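PDB 3P1W: RabGDI protein, which probably acts as a Rab GDP-dissociation inhibitor, keeping GDP-bound Rab GTPases of the malaria parasite in a soluble, inactive form during membrane traffic. Local coordinates for residues N101-I105 with T443-L447; R163-F167 with I195-L201; V171-A176 with L230-K234; P187-L193 with Y221-Y227. All coordinates share one frame; numbering follows the deposited sequence.

Contact 1 (N101-I105 with T443-L447); sequences NLVKI and TNDLL
Ile105 and Thr443 point at each other tip to tip, with Ile105 CD1 4.0 Å from Thr443 CG2. The Ile105 and Leu446 side chains slide past each other in opposite directions, with Ile105 CD1 3.8 Å from Leu446 CD1. Ile105 CD1 also lies 4.1 Å from Leu447 CD2, so one methyl is received by three side chains of 443-447. Thr443 is turned so that its two branches do different work. With OG1 beside the backbone N (chi1 -50°), the hydroxyl is hydrogen-bonded to Phe439 O one turn back in the chain, while CG2 faces Asn101 and Ile105. Thr443 OG1 also meets Leu102 CB at 3.7 Å, a simple van der Waals contact. Asn101 and Leu447 cross at about a right angle, and Asn101 ND2 packs 3.9 Å from Leu447 CD1. That amide has a polar partner as well: Asn101 ND2 donates to a water at 2.9 Å, which in turn donates to Asn444 OD1 at 2.7 Å. The interface is therefore mostly apolar inside, its one buried hydroxyl already bonded, with one water bridge along its border. The short helical axes run 55° apart. Ile34 of helix 30-41 touches Leu102, Ile105 and Leu446; Ile96 of strand 96-97 lies against Leu102, and Leu458, in the loop after helix 440-454, touches Leu447.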
loop_
_atom_site.group_PDB
_atom_site.type_symbol
_atom_site.label_atom_id
_atom_site.label_comp_id
_atom_site.label_asym_id
_atom_site.label_seq_id
_atom_site.Cartn_x
_atom_site.Cartn_y
_atom_site.Cartn_z
ATOM N N ASN A 101 -8.589 6.820 -2.851
ATOM C CA ASN A 101 -8.667 7.010 -4.291
ATOM C C ASN A 101 -8.573 5.758 -5.148
ATOM O O ASN A 101 -9.136 5.753 -6.252
ATOM C CB ASN A 101 -7.622 8.042 -4.714
ATOM C CG ASN A 101 -7.923 9.422 -4.161
ATOM O OD1 ASN A 101 -9.078 9.773 -3.978
ATOM N ND2 ASN A 101 -6.890 10.202 -3.887
ATOM N N LEU A 102 -7.880 4.707 -4.685
ATOM C CA LEU A 102 -7.822 3.492 -5.493
ATOM C C LEU A 102 -9.233 2.957 -5.690
ATOM O O LEU A 102 -9.586 2.527 -6.786
ATOM C CB LEU A 102 -6.940 2.399 -4.893
ATOM C CG LEU A 102 -6.984 1.110 -5.737
ATOM C CD1 LEU A 102 -6.527 1.355 -7.168
ATOM C CD2 LEU A 102 -6.156 -0.021 -5.089
ATOM N N VAL A 103 -10.021 2.977 -4.620
ATOM C CA VAL A 103 -11.415 2.540 -4.715
ATOM C C VAL A 103 -12.166 3.363 -5.757
ATOM O O VAL A 103 -12.912 2.800 -6.554
ATOM C CB VAL A 103 -12.118 2.548 -3.356
ATOM C CG1 VAL A 103 -13.643 2.405 -3.524
ATOM C CG2 VAL A 103 -11.570 1.418 -2.489
ATOM N N LYS A 104 -11.942 4.677 -5.775
ATOM C CA LYS A 104 -12.606 5.554 -6.745
ATOM C C LYS A 104 -12.170 5.214 -8.165
ATOM O O LYS A 104 -12.989 5.172 -9.078
ATOM C CB LYS A 104 -12.335 7.036 -6.437
ATOM C CG LYS A 104 -12.912 7.495 -5.115
ATOM C CD LYS A 104 -12.515 8.927 -4.759
ATOM C CE LYS A 104 -13.118 9.318 -3.420
ATOM N NZ LYS A 104 -12.957 10.753 -3.074
ATOM N N ILE A 105 -10.875 4.956 -8.340
ATOM C CA ILE A 105 -10.321 4.555 -9.626
ATOM C C ILE A 105 -10.909 3.242 -10.109
ATOM O O ILE A 105 -11.260 3.116 -11.292
ATOM C CB ILE A 105 -8.790 4.437 -9.576
ATOM C CG1 ILE A 105 -8.163 5.821 -9.506
ATOM C CG2 ILE A 105 -8.257 3.715 -10.790
ATOM C CD1 ILE A 105 -6.664 5.789 -9.129
ATOM N N THR A 443 -1.005 4.745 -4.852
ATOM C CA THR A 443 -2.030 5.496 -5.603
ATOM C C THR A 443 -1.542 6.932 -5.875
ATOM O O THR A 443 -1.730 7.462 -6.994
ATOM C CB THR A 443 -3.373 5.523 -4.868
ATOM O OG1 THR A 443 -3.731 4.194 -4.482
ATOM C CG2 THR A 443 -4.489 6.118 -5.779
ATOM N N ASN A 444 -0.924 7.563 -4.881
ATOM C CA ASN A 444 -0.367 8.908 -5.052
ATOM C C ASN A 444 0.626 8.989 -6.213
ATOM O O ASN A 444 0.575 9.932 -7.017
ATOM C CB ASN A 444 0.310 9.421 -3.797
ATOM C CG ASN A 444 -0.695 9.740 -2.656
ATOM O OD1 ASN A 444 -1.889 9.870 -2.883
ATOM N ND2 ASN A 444 -0.185 9.842 -1.440
ATOM N N ASP A 445 1.509 7.997 -6.302
ATOM C CA ASP A 445 2.492 7.960 -7.383
ATOM C C ASP A 445 1.817 7.823 -8.735
ATOM O O ASP A 445 2.138 8.567 -9.651
ATOM C CB ASP A 445 3.479 6.809 -7.181
ATOM C CG ASP A 445 4.549 6.745 -8.278
ATOM O OD1 ASP A 445 5.189 7.782 -8.564
ATOM O OD2 ASP A 445 4.730 5.636 -8.837
ATOM N N LEU A 446 0.887 6.879 -8.876
ATOM C CA LEU A 446 0.216 6.707 -10.172
ATOM C C LEU A 446 -0.627 7.925 -10.524
ATOM O O LEU A 446 -0.673 8.314 -11.689
ATOM C CB LEU A 446 -0.563 5.379 -10.264
ATOM C CG LEU A 446 -1.881 5.178 -9.513
ATOM C CD1 LEU A 446 -3.023 5.746 -10.378
ATOM C CD2 LEU A 446 -2.115 3.683 -9.243
ATOM N N LEU A 447 -1.231 8.569 -9.525
ATOM C CA LEU A 447 -1.951 9.827 -9.783
ATOM C C LEU A 447 -1.040 10.959 -10.266
ATOM O O LEU A 447 -1.430 11.738 -11.131
ATOM C CB LEU A 447 -2.741 10.274 -8.561
ATOM C CG LEU A 447 -3.980 9.410 -8.312
ATOM C CD1 LEU A 447 -4.630 9.830 -7.005
ATOM C CD2 LEU A 447 -4.983 9.505 -9.480
HETATM O O HOH W 1 -4.358 8.795 -3.332
#

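Contact 2 (R163-F167 with I195-L201); sequences RCKNF and IYKHFNL
A Schellman motif ends helix 192-198, and its residues Phe199 to Leu201 lie against Arg163 and Phe167 of helix 158-173. Two bonds back into the last turn define it, Leu201 N to Tyr196 O and a weak one from Asn200 N to Lys197 O, with Asn200 at positive phi (56°). Phe167 is the centre of the packing. Its CG stands opposite the backbone N (chi1 178°), which sends the ring across to the other segment. There it turns an edge to the face of Phe199 in a T-shaped pair, centroids 5.4 Å apart and planes at 74°. Phe167 CA also sits over that face, 4.1 Å from the Phe199 centroid. One face of the Phe167 ring receives Leu201 CD1 in a CH-pi contact, 4.2 Å from the centroid, while Ile195 CG2 meets the ring edge. Tyr196 completes the aromatic cluster from an oblique direction, its CE1 4.1 Å from Phe167 CZ. At the border, Arg163 CD lies 3.5 Å from Phe199 O, and the guanidinium forms a salt bridge with Glu160 of its own helix. Ring-edge, CH-pi and methyl contacts thus make up the buried part of the joint, whereas the charge is kept at its margin and paired.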
loop_
_atom_site.group_PDB
_atom_site.type_symbol
_atom_site.label_atom_id
_atom_site.label_comp_id
_atom_site.label_asym_id
_atom_site.label_seq_id
_atom_site.Cartn_x
_atom_site.Cartn_y
_atom_site.Cartn_z
ATOM N N ARG A 163 -10.583 13.199 26.719
ATOM C CA ARG A 163 -10.017 14.182 25.798
ATOM C C ARG A 163 -10.059 13.668 24.352
ATOM O O ARG A 163 -10.477 14.385 23.445
ATOM C CB ARG A 163 -8.581 14.548 26.210
ATOM C CG ARG A 163 -8.494 15.171 27.595
ATOM C CD ARG A 163 -7.240 16.021 27.813
ATOM N NE ARG A 163 -6.071 15.252 28.254
ATOM C CZ ARG A 163 -5.691 15.075 29.523
ATOM N NH1 ARG A 163 -6.391 15.579 30.532
ATOM N NH2 ARG A 163 -4.598 14.363 29.789
ATOM N N CYS A 164 -9.652 12.415 24.144
ATOM C CA CYS A 164 -9.697 11.820 22.806
ATOM C C CYS A 164 -11.144 11.651 22.307
ATOM O O CYS A 164 -11.422 11.860 21.125
ATOM C CB CYS A 164 -8.964 10.478 22.774
ATOM S SG CYS A 164 -8.449 10.033 21.119
ATOM N N LYS A 165 -12.072 11.325 23.213
ATOM C CA LYS A 165 -13.499 11.267 22.859
ATOM C C LYS A 165 -13.944 12.625 22.332
ATOM O O LYS A 165 -14.612 12.699 21.308
ATOM C CB LYS A 165 -14.384 10.833 24.040
ATOM C CG LYS A 165 -15.918 10.911 23.749
ATOM C CD LYS A 165 -16.834 10.855 25.011
ATOM C CE LYS A 165 -16.570 11.973 26.047
ATOM N NZ LYS A 165 -17.691 12.974 26.256
ATOM N N ASN A 166 -13.553 13.690 23.025
ATOM C CA ASN A 166 -13.923 15.053 22.635
ATOM C C ASN A 166 -13.327 15.398 21.272
ATOM O O ASN A 166 -13.981 16.021 20.426
ATOM C CB ASN A 166 -13.466 16.075 23.691
ATOM C CG ASN A 166 -14.241 15.961 25.011
ATOM O OD1 ASN A 166 -15.436 15.640 25.033
ATOM N ND2 ASN A 166 -13.555 16.243 26.123
ATOM N N PHE A 167 -12.092 14.962 21.046
ATOM C CA PHE A 167 -11.438 15.190 19.767
ATOM C C PHE A 167 -12.192 14.493 18.639
ATOM O O PHE A 167 -12.489 15.098 17.622
ATOM C CB PHE A 167 -9.986 14.723 19.823
ATOM C CG PHE A 167 -9.259 14.877 18.529
ATOM C CD1 PHE A 167 -9.011 16.137 18.018
ATOM C CD2 PHE A 167 -8.820 13.770 17.825
ATOM C CE1 PHE A 167 -8.334 16.298 16.812
ATOM C CE2 PHE A 167 -8.138 13.928 16.620
ATOM C CZ PHE A 167 -7.906 15.204 16.120
ATOM N N ILE A 195 -4.067 22.360 17.004
ATOM C CA ILE A 195 -5.361 21.701 17.231
ATOM C C ILE A 195 -5.250 20.611 18.303
ATOM O O ILE A 195 -6.118 20.497 19.162
ATOM C CB ILE A 195 -5.940 21.069 15.951
ATOM C CG1 ILE A 195 -6.275 22.136 14.904
ATOM C CG2 ILE A 195 -7.191 20.243 16.292
ATOM C CD1 ILE A 195 -7.396 23.092 15.322
ATOM N N TYR A 196 -4.188 19.803 18.251
ATOM C CA TYR A 196 -3.954 18.801 19.290
ATOM C C TYR A 196 -3.869 19.457 20.675
ATOM O O TYR A 196 -4.528 19.024 21.615
ATOM C CB TYR A 196 -2.662 18.024 19.027
ATOM C CG TYR A 196 -2.704 16.972 17.928
ATOM C CD1 TYR A 196 -3.822 16.157 17.728
ATOM C CD2 TYR A 196 -1.588 16.757 17.120
ATOM C CE1 TYR A 196 -3.832 15.150 16.738
ATOM C CE2 TYR A 196 -1.585 15.766 16.126
ATOM C CZ TYR A 196 -2.711 14.974 15.927
ATOM O OH TYR A 196 -2.687 13.992 14.942
ATOM N N LYS A 197 -3.025 20.479 20.781
ATOM C CA LYS A 197 -2.854 21.245 22.028
ATOM C C LYS A 197 -4.154 21.859 22.532
ATOM O O LYS A 197 -4.342 21.980 23.741
ATOM C CB LYS A 197 -1.799 22.354 21.852
ATOM C CG LYS A 197 -0.365 21.826 21.763
ATOM C CD LYS A 197 0.638 22.937 21.408
ATOM N N HIS A 198 -5.048 22.238 21.620
ATOM C CA HIS A 198 -6.356 22.751 22.023
ATOM C C HIS A 198 -7.137 21.674 22.773
ATOM O O HIS A 198 -7.792 21.970 23.765
ATOM C CB HIS A 198 -7.180 23.264 20.836
ATOM C CG HIS A 198 -8.564 23.694 21.218
ATOM N ND1 HIS A 198 -8.830 24.922 21.790
ATOM C CD2 HIS A 198 -9.752 23.049 21.143
ATOM C CE1 HIS A 198 -10.124 25.018 22.037
ATOM N NE2 HIS A 198 -10.707 23.895 21.662
ATOM N N PHE A 199 -7.049 20.424 22.309
ATOM C CA PHE A 199 -7.713 19.318 23.013
ATOM C C PHE A 199 -6.844 18.710 24.117
ATOM O O PHE A 199 -7.264 17.766 24.778
ATOM C CB PHE A 199 -8.164 18.244 22.025
ATOM C CG PHE A 199 -9.317 18.670 21.175
ATOM C CD1 PHE A 199 -9.105 19.234 19.929
ATOM C CD2 PHE A 199 -10.614 18.533 21.638
ATOM C CE1 PHE A 199 -10.177 19.646 19.140
ATOM C CE2 PHE A 199 -11.693 18.949 20.863
ATOM C CZ PHE A 199 -11.473 19.507 19.609
ATOM N N ASN A 200 -5.651 19.268 24.319
ATOM C CA ASN A 200 -4.722 18.811 25.348
ATOM C C ASN A 200 -4.390 17.310 25.226
ATOM O O ASN A 200 -4.301 16.595 26.230
ATOM C CB ASN A 200 -5.260 19.150 26.749
ATOM C CG ASN A 200 -4.170 19.644 27.693
ATOM O OD1 ASN A 200 -3.050 19.128 27.701
ATOM N ND2 ASN A 200 -4.493 20.654 28.485
ATOM N N LEU A 201 -4.217 16.841 23.990
ATOM C CA LEU A 201 -3.826 15.441 23.752
ATOM C C LEU A 201 -2.328 15.241 24.028
ATOM O O LEU A 201 -1.521 16.094 23.670
ATOM C CB LEU A 201 -4.172 15.033 22.318
ATOM C CG LEU A 201 -5.645 15.106 21.898
ATOM C CD1 LEU A 201 -5.854 14.510 20.522
ATOM C CD2 LEU A 201 -6.577 14.417 22.900
#

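Contact 3 (V171-A176 with L230-K234); sequences VSEWDA and LERIK
Val171, in the last turn of helix 158-173, puts its two methyls on different residues of helix 226-243. Val171 CG2 meets Leu230 CD2 at 3.9 Å, and CG1 lies against Ile233 CG2 and the CB of Lys234. Val171 O accepts a hydrogen bond from Trp174 N, and the chain then leaves the helix. Trp174 and Val171 carry the larger share of this segment's contact. The Trp174 CG is opposite the backbone N (chi1 180°), which swings the indole over Leu230: Leu230 CB sits 3.6 Å from the centroid of the six-membered ring, only 5° off the normal, a well-centred CH-pi contact. On the same face Leu230 CD1 comes to 3.4 Å from Trp174 CE2, so the packing is tight. Trp174 NE1 is buried here with no hydrogen-bonding partner in the model. Glu231 approaches the ring edge, its CD 3.6 Å from Trp174 CZ3, with carboxylate and ring planes nearly perpendicular at 85°. Trp182 and Tyr170 also meet the indole. Along the backbone, Trp174 O is 3.4 Å from Lys234 CD, whose bent chain passes beside it. Ala176 finishes the segment. Its N lies over the indole face opposite Leu230 and donates to a water at 2.9 Å, which donates to Glu231 OE2 at 2.9 Å. The geometry is that of a helix end and the extended chain after it laid along a second helix, with a tryptophan lying face-on against that helix; it joins two helices of the all-helical part of the Rab GDI fold.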
loop_
_atom_site.group_PDB
_atom_site.type_symbol
_atom_site.label_atom_id
_atom_site.label_comp_id
_atom_site.label_asym_id
_atom_site.label_seq_id
_atom_site.Cartn_x
_atom_site.Cartn_y
_atom_site.Cartn_z
ATOM N N VAL A 171 -14.018 16.167 15.334
ATOM C CA VAL A 171 -13.687 15.822 13.947
ATOM C C VAL A 171 -14.913 15.275 13.218
ATOM O O VAL A 171 -15.138 15.569 12.048
ATOM C CB VAL A 171 -12.539 14.772 13.872
ATOM C CG1 VAL A 171 -12.244 14.403 12.421
ATOM C CG2 VAL A 171 -11.293 15.307 14.550
ATOM N N SER A 172 -15.705 14.479 13.928
ATOM C CA SER A 172 -16.899 13.870 13.357
ATOM C C SER A 172 -17.885 14.925 12.810
ATOM O O SER A 172 -18.583 14.670 11.827
ATOM C CB SER A 172 -17.586 13.011 14.415
ATOM O OG SER A 172 -18.622 12.238 13.851
ATOM N N GLU A 173 -17.913 16.106 13.423
ATOM C CA GLU A 173 -18.807 17.198 12.984
ATOM C C GLU A 173 -18.106 18.317 12.215
ATOM O O GLU A 173 -18.753 19.244 11.729
ATOM C CB GLU A 173 -19.514 17.778 14.188
ATOM C CG GLU A 173 -20.479 16.801 14.805
ATOM C CD GLU A 173 -21.382 17.463 15.798
ATOM O OE1 GLU A 173 -22.149 18.371 15.395
ATOM O OE2 GLU A 173 -21.323 17.078 16.982
ATOM N N TRP A 174 -16.788 18.211 12.099
ATOM C CA TRP A 174 -15.973 19.210 11.425
ATOM C C TRP A 174 -16.156 19.170 9.902
ATOM O O TRP A 174 -16.293 18.096 9.302
ATOM C CB TRP A 174 -14.508 18.973 11.791
ATOM C CG TRP A 174 -13.546 19.905 11.176
ATOM C CD1 TRP A 174 -13.100 21.087 11.690
ATOM C CD2 TRP A 174 -12.859 19.715 9.942
ATOM N NE1 TRP A 174 -12.181 21.654 10.840
ATOM C CE2 TRP A 174 -12.018 20.835 9.755
ATOM C CE3 TRP A 174 -12.876 18.708 8.972
ATOM C CZ2 TRP A 174 -11.202 20.979 8.624
ATOM C CZ3 TRP A 174 -12.067 18.847 7.849
ATOM C CH2 TRP A 174 -11.238 19.979 7.688
ATOM N N ASP A 175 -16.146 20.357 9.293
ATOM C CA ASP A 175 -16.289 20.514 7.845
ATOM C C ASP A 175 -15.340 21.600 7.363
ATOM O O ASP A 175 -15.390 22.741 7.845
ATOM C CB ASP A 175 -17.731 20.886 7.487
ATOM C CG ASP A 175 -17.991 20.890 5.978
ATOM O OD1 ASP A 175 -17.162 21.414 5.199
ATOM O OD2 ASP A 175 -19.055 20.378 5.573
ATOM N N ALA A 176 -14.511 21.253 6.382
ATOM C CA ALA A 176 -13.505 22.165 5.853
ATOM C C ALA A 176 -14.108 23.474 5.320
ATOM O O ALA A 176 -13.416 24.495 5.270
ATOM C CB ALA A 176 -12.703 21.474 4.756
ATOM N N LEU A 230 -7.200 16.956 9.543
ATOM C CA LEU A 230 -8.569 16.751 9.956
ATOM C C LEU A 230 -9.341 15.970 8.891
ATOM O O LEU A 230 -10.118 15.083 9.227
ATOM C CB LEU A 230 -9.251 18.099 10.267
ATOM C CG LEU A 230 -8.741 18.807 11.525
ATOM C CD1 LEU A 230 -9.210 20.278 11.559
ATOM C CD2 LEU A 230 -9.204 18.080 12.792
ATOM N N GLU A 231 -9.128 16.298 7.621
ATOM C CA GLU A 231 -9.820 15.605 6.534
ATOM C C GLU A 231 -9.467 14.126 6.518
ATOM O O GLU A 231 -10.317 13.275 6.306
ATOM C CB GLU A 231 -9.469 16.223 5.165
ATOM C CG GLU A 231 -10.085 17.583 4.908
ATOM C CD GLU A 231 -11.565 17.531 4.554
ATOM O OE1 GLU A 231 -12.238 16.511 4.830
ATOM O OE2 GLU A 231 -12.062 18.536 4.006
ATOM N N ARG A 232 -8.198 13.834 6.747
ATOM C CA ARG A 232 -7.715 12.461 6.735
ATOM C C ARG A 232 -8.254 11.663 7.914
ATOM O O ARG A 232 -8.682 10.517 7.760
ATOM C CB ARG A 232 -6.192 12.451 6.740
ATOM C CG ARG A 232 -5.595 12.911 5.409
ATOM C CD ARG A 232 -4.127 13.151 5.530
ATOM N NE ARG A 232 -3.378 11.905 5.630
ATOM C CZ ARG A 232 -2.966 11.176 4.588
ATOM N NH1 ARG A 232 -3.216 11.550 3.335
ATOM N NH2 ARG A 232 -2.291 10.065 4.806
ATOM N N ILE A 233 -8.242 12.273 9.092
ATOM C CA ILE A 233 -8.813 11.636 10.288
ATOM C C ILE A 233 -10.306 11.419 10.085
ATOM O O ILE A 233 -10.807 10.322 10.303
ATOM C CB ILE A 233 -8.510 12.434 11.583
ATOM C CG1 ILE A 233 -7.003 12.461 11.820
ATOM C CG2 ILE A 233 -9.199 11.785 12.802
ATOM C CD1 ILE A 233 -6.558 13.225 13.059
ATOM N N LYS A 234 -11.011 12.441 9.599
ATOM C CA LYS A 234 -12.435 12.274 9.287
ATOM C C LYS A 234 -12.679 11.162 8.270
ATOM O O LYS A 234 -13.600 10.366 8.425
ATOM C CB LYS A 234 -13.062 13.582 8.784
ATOM C CG LYS A 234 -14.577 13.569 8.923
ATOM C CD LYS A 234 -15.202 14.933 8.650
ATOM C CE LYS A 234 -15.063 15.331 7.198
ATOM N NZ LYS A 234 -15.514 14.250 6.268
HETATM O O HOH W 2 -14.643 18.584 5.307
#

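Contact 4 (P187-L193 with Y221-Y227); sequences PYKLTML and YLKQPAY
Tyr188 sets its CD1 and CE1 over one face of the Tyr227 ring, CE1 3.6 Å above the centre. The centroids are 4.5 Å apart and the planes inclined by 31°, which makes the pair oblique. Tyr227 reaches this place because its CG sits between the backbone N and the carbonyl carbon (chi1 77°), and the edge of its ring then faces Pro187 O. Four backbone hydrogen bonds follow. Tyr227 N donates to Pro187 O at 3.0 Å, and Ala226 N to Leu190 O at 2.9 Å. In the reverse direction Met192 N donates to Gln224 O at 3.1 Å, striking the carbonyl almost end-on at 171°, and Leu193 N reaches a lone pair of Leu222 O at 3.2 Å. Thr191 and Pro225 form a single beta bridge between these bonds. Met192 CG lies 3.8 Å from Tyr221 CE1, near the plane of that ring, and Met192 SD 4.1 Å from Ala226 CB. Thr191 is the N-cap of helix 192-198; its hydroxyl caps a backbone N, and Glu194 OE2 accepts a hydrogen bond from Thr191 N, completing a capping box. All four donors belong to first helical turns, where no carbonyl of the same helix is available. The two helix starts thus satisfy each other's N-H groups with carbonyls from the chain just ahead of them, an exchange that would also suit the positive ends of both helix dipoles.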
loop_
_atom_site.group_PDB
_atom_site.type_symbol
_atom_site.label_atom_id
_atom_site.label_comp_id
_atom_site.label_asym_id
_atom_site.label_seq_id
_atom_site.Cartn_x
_atom_site.Cartn_y
_atom_site.Cartn_z
ATOM N N PRO A 187 -8.759 26.117 10.621
ATOM C CA PRO A 187 -7.878 25.001 10.219
ATOM C C PRO A 187 -6.918 25.335 9.072
ATOM O O PRO A 187 -6.041 24.512 8.753
ATOM C CB PRO A 187 -8.870 23.927 9.783
ATOM C CG PRO A 187 -10.016 24.692 9.222
ATOM C CD PRO A 187 -10.108 25.971 10.040
ATOM N N TYR A 188 -7.092 26.502 8.442
ATOM C CA TYR A 188 -6.180 26.963 7.385
ATOM C C TYR A 188 -5.037 27.805 7.934
ATOM O O TYR A 188 -4.003 27.925 7.287
ATOM C CB TYR A 188 -6.946 27.734 6.299
ATOM C CG TYR A 188 -8.021 26.879 5.686
ATOM C CD1 TYR A 188 -7.739 26.033 4.616
ATOM C CD2 TYR A 188 -9.309 26.872 6.213
ATOM C CE1 TYR A 188 -8.723 25.222 4.073
ATOM C CE2 TYR A 188 -10.295 26.069 5.679
ATOM C CZ TYR A 188 -10.000 25.249 4.611
ATOM O OH TYR A 188 -10.986 24.447 4.092
ATOM N N LYS A 189 -5.219 28.356 9.130
ATOM C CA LYS A 189 -4.214 29.205 9.769
ATOM C C LYS A 189 -3.485 28.450 10.883
ATOM O O LYS A 189 -2.259 28.528 10.997
ATOM C CB LYS A 189 -4.865 30.490 10.310
ATOM N N LEU A 190 -4.229 27.701 11.695
ATOM C CA LEU A 190 -3.619 26.902 12.753
ATOM C C LEU A 190 -3.009 25.630 12.177
ATOM O O LEU A 190 -3.523 25.064 11.201
ATOM C CB LEU A 190 -4.650 26.529 13.817
ATOM C CG LEU A 190 -5.376 27.667 14.546
ATOM C CD1 LEU A 190 -6.197 27.083 15.675
ATOM C CD2 LEU A 190 -4.406 28.718 15.068
ATOM N N THR A 191 -1.921 25.181 12.800
ATOM C CA THR A 191 -1.306 23.911 12.454
ATOM C C THR A 191 -2.036 22.763 13.148
ATOM O O THR A 191 -2.791 22.978 14.092
ATOM C CB THR A 191 0.172 23.858 12.877
ATOM O OG1 THR A 191 0.264 23.881 14.303
ATOM C CG2 THR A 191 0.958 25.030 12.285
ATOM N N MET A 192 -1.803 21.525 12.708
ATOM C CA MET A 192 -2.449 20.404 13.390
ATOM C C MET A 192 -2.000 20.322 14.842
ATOM O O MET A 192 -2.783 19.927 15.706
ATOM C CB MET A 192 -2.173 19.062 12.693
ATOM C CG MET A 192 -3.054 17.930 13.242
ATOM S SD MET A 192 -4.807 18.261 12.986
ATOM C CE MET A 192 -5.588 17.200 14.188
ATOM N N LEU A 193 -0.747 20.681 15.109
ATOM C CA LEU A 193 -0.206 20.615 16.464
ATOM C C LEU A 193 -0.992 21.554 17.382
ATOM O O LEU A 193 -1.316 21.200 18.506
ATOM C CB LEU A 193 1.285 20.981 16.484
ATOM C CG LEU A 193 1.932 21.095 17.874
ATOM C CD1 LEU A 193 1.870 19.776 18.617
ATOM C CD2 LEU A 193 3.366 21.620 17.800
ATOM N N TYR A 221 3.509 16.607 9.338
ATOM C CA TYR A 221 2.156 17.180 9.331
ATOM C C TYR A 221 1.864 18.111 10.507
ATOM O O TYR A 221 1.010 18.984 10.385
ATOM C CB TYR A 221 1.071 16.092 9.287
ATOM C CG TYR A 221 0.827 15.411 10.614
ATOM C CD1 TYR A 221 -0.156 15.869 11.478
ATOM C CD2 TYR A 221 1.600 14.334 11.014
ATOM C CE1 TYR A 221 -0.388 15.259 12.684
ATOM C CE2 TYR A 221 1.383 13.715 12.237
ATOM C CZ TYR A 221 0.381 14.181 13.071
ATOM O OH TYR A 221 0.157 13.599 14.294
ATOM N N LEU A 222 2.563 17.917 11.625
ATOM C CA LEU A 222 2.339 18.695 12.846
ATOM C C LEU A 222 2.501 20.181 12.591
ATOM O O LEU A 222 1.777 20.983 13.158
ATOM C CB LEU A 222 3.296 18.267 13.965
ATOM C CG LEU A 222 2.999 16.928 14.659
ATOM C CD1 LEU A 222 4.100 16.612 15.673
ATOM C CD2 LEU A 222 1.640 16.920 15.334
ATOM N N LYS A 223 3.441 20.525 11.718
ATOM C CA LYS A 223 3.753 21.919 11.398
ATOM C C LYS A 223 2.939 22.463 10.227
ATOM O O LYS A 223 2.965 23.648 9.972
ATOM C CB LYS A 223 5.243 22.043 11.089
ATOM C CG LYS A 223 6.115 21.674 12.287
ATOM C CD LYS A 223 7.618 21.700 11.959
ATOM C CE LYS A 223 8.430 22.172 13.179
ATOM N NZ LYS A 223 9.905 22.142 12.934
ATOM N N GLN A 224 2.230 21.593 9.517
ATOM C CA GLN A 224 1.384 21.986 8.392
ATOM C C GLN A 224 -0.021 22.393 8.858
ATOM O O GLN A 224 -0.436 22.039 9.966
ATOM C CB GLN A 224 1.261 20.817 7.408
ATOM C CG GLN A 224 2.573 20.376 6.783
ATOM C CD GLN A 224 2.384 19.281 5.733
ATOM O OE1 GLN A 224 1.779 18.237 6.000
ATOM N NE2 GLN A 224 2.911 19.515 4.531
ATOM N N PRO A 225 -0.763 23.133 8.009
ATOM C CA PRO A 225 -2.138 23.527 8.357
ATOM C C PRO A 225 -3.055 22.351 8.729
ATOM O O PRO A 225 -2.977 21.285 8.110
ATOM C CB PRO A 225 -2.635 24.220 7.083
ATOM C CG PRO A 225 -1.387 24.795 6.470
ATOM C CD PRO A 225 -0.328 23.746 6.735
ATOM N N ALA A 226 -3.933 22.577 9.710
ATOM C CA ALA A 226 -4.726 21.517 10.344
ATOM C C ALA A 226 -5.700 20.799 9.398
ATOM O O ALA A 226 -5.853 19.582 9.495
ATOM C CB ALA A 226 -5.489 22.069 11.554
ATOM N N TYR A 227 -6.346 21.541 8.488
ATOM C CA TYR A 227 -7.400 20.969 7.628
ATOM C C TYR A 227 -6.970 19.698 6.879
ATOM O O TYR A 227 -7.771 18.786 6.684
ATOM C CB TYR A 227 -7.936 22.006 6.620
ATOM C CG TYR A 227 -7.055 22.289 5.412
ATOM C CD1 TYR A 227 -7.349 21.734 4.172
ATOM C CD2 TYR A 227 -5.953 23.141 5.504
ATOM C CE1 TYR A 227 -6.555 22.006 3.059
ATOM C CE2 TYR A 227 -5.162 23.428 4.400
ATOM C CZ TYR A 227 -5.460 22.857 3.186
ATOM O OH TYR A 227 -4.670 23.135 2.089
#

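Overall arrangement
Contacts 2, 3 and 4 cluster, their centres 13 to 14 Å apart; the centre of contact 1 is 21 to 31 Å from theirs, without touching. Helix 158-173 serves contacts 2 and 3, helix 192-198 contacts 2 and 4, helix 226-243 contacts 3 and 4, a closed set. Met192 CE lies 3.6 Å from Phe167 CZ and 4.0 Å from Leu230 CD2, joining its own helix to the other two. Along the chain contact 2 interleaves with 3 and 4, both segments of 4 fall between those of 3, and contact 1 brackets all, tying helix 101-108 to helix 440-454, the last of the model. This division agrees with the separate sheet-containing and helical parts known in Rab GDI relatives.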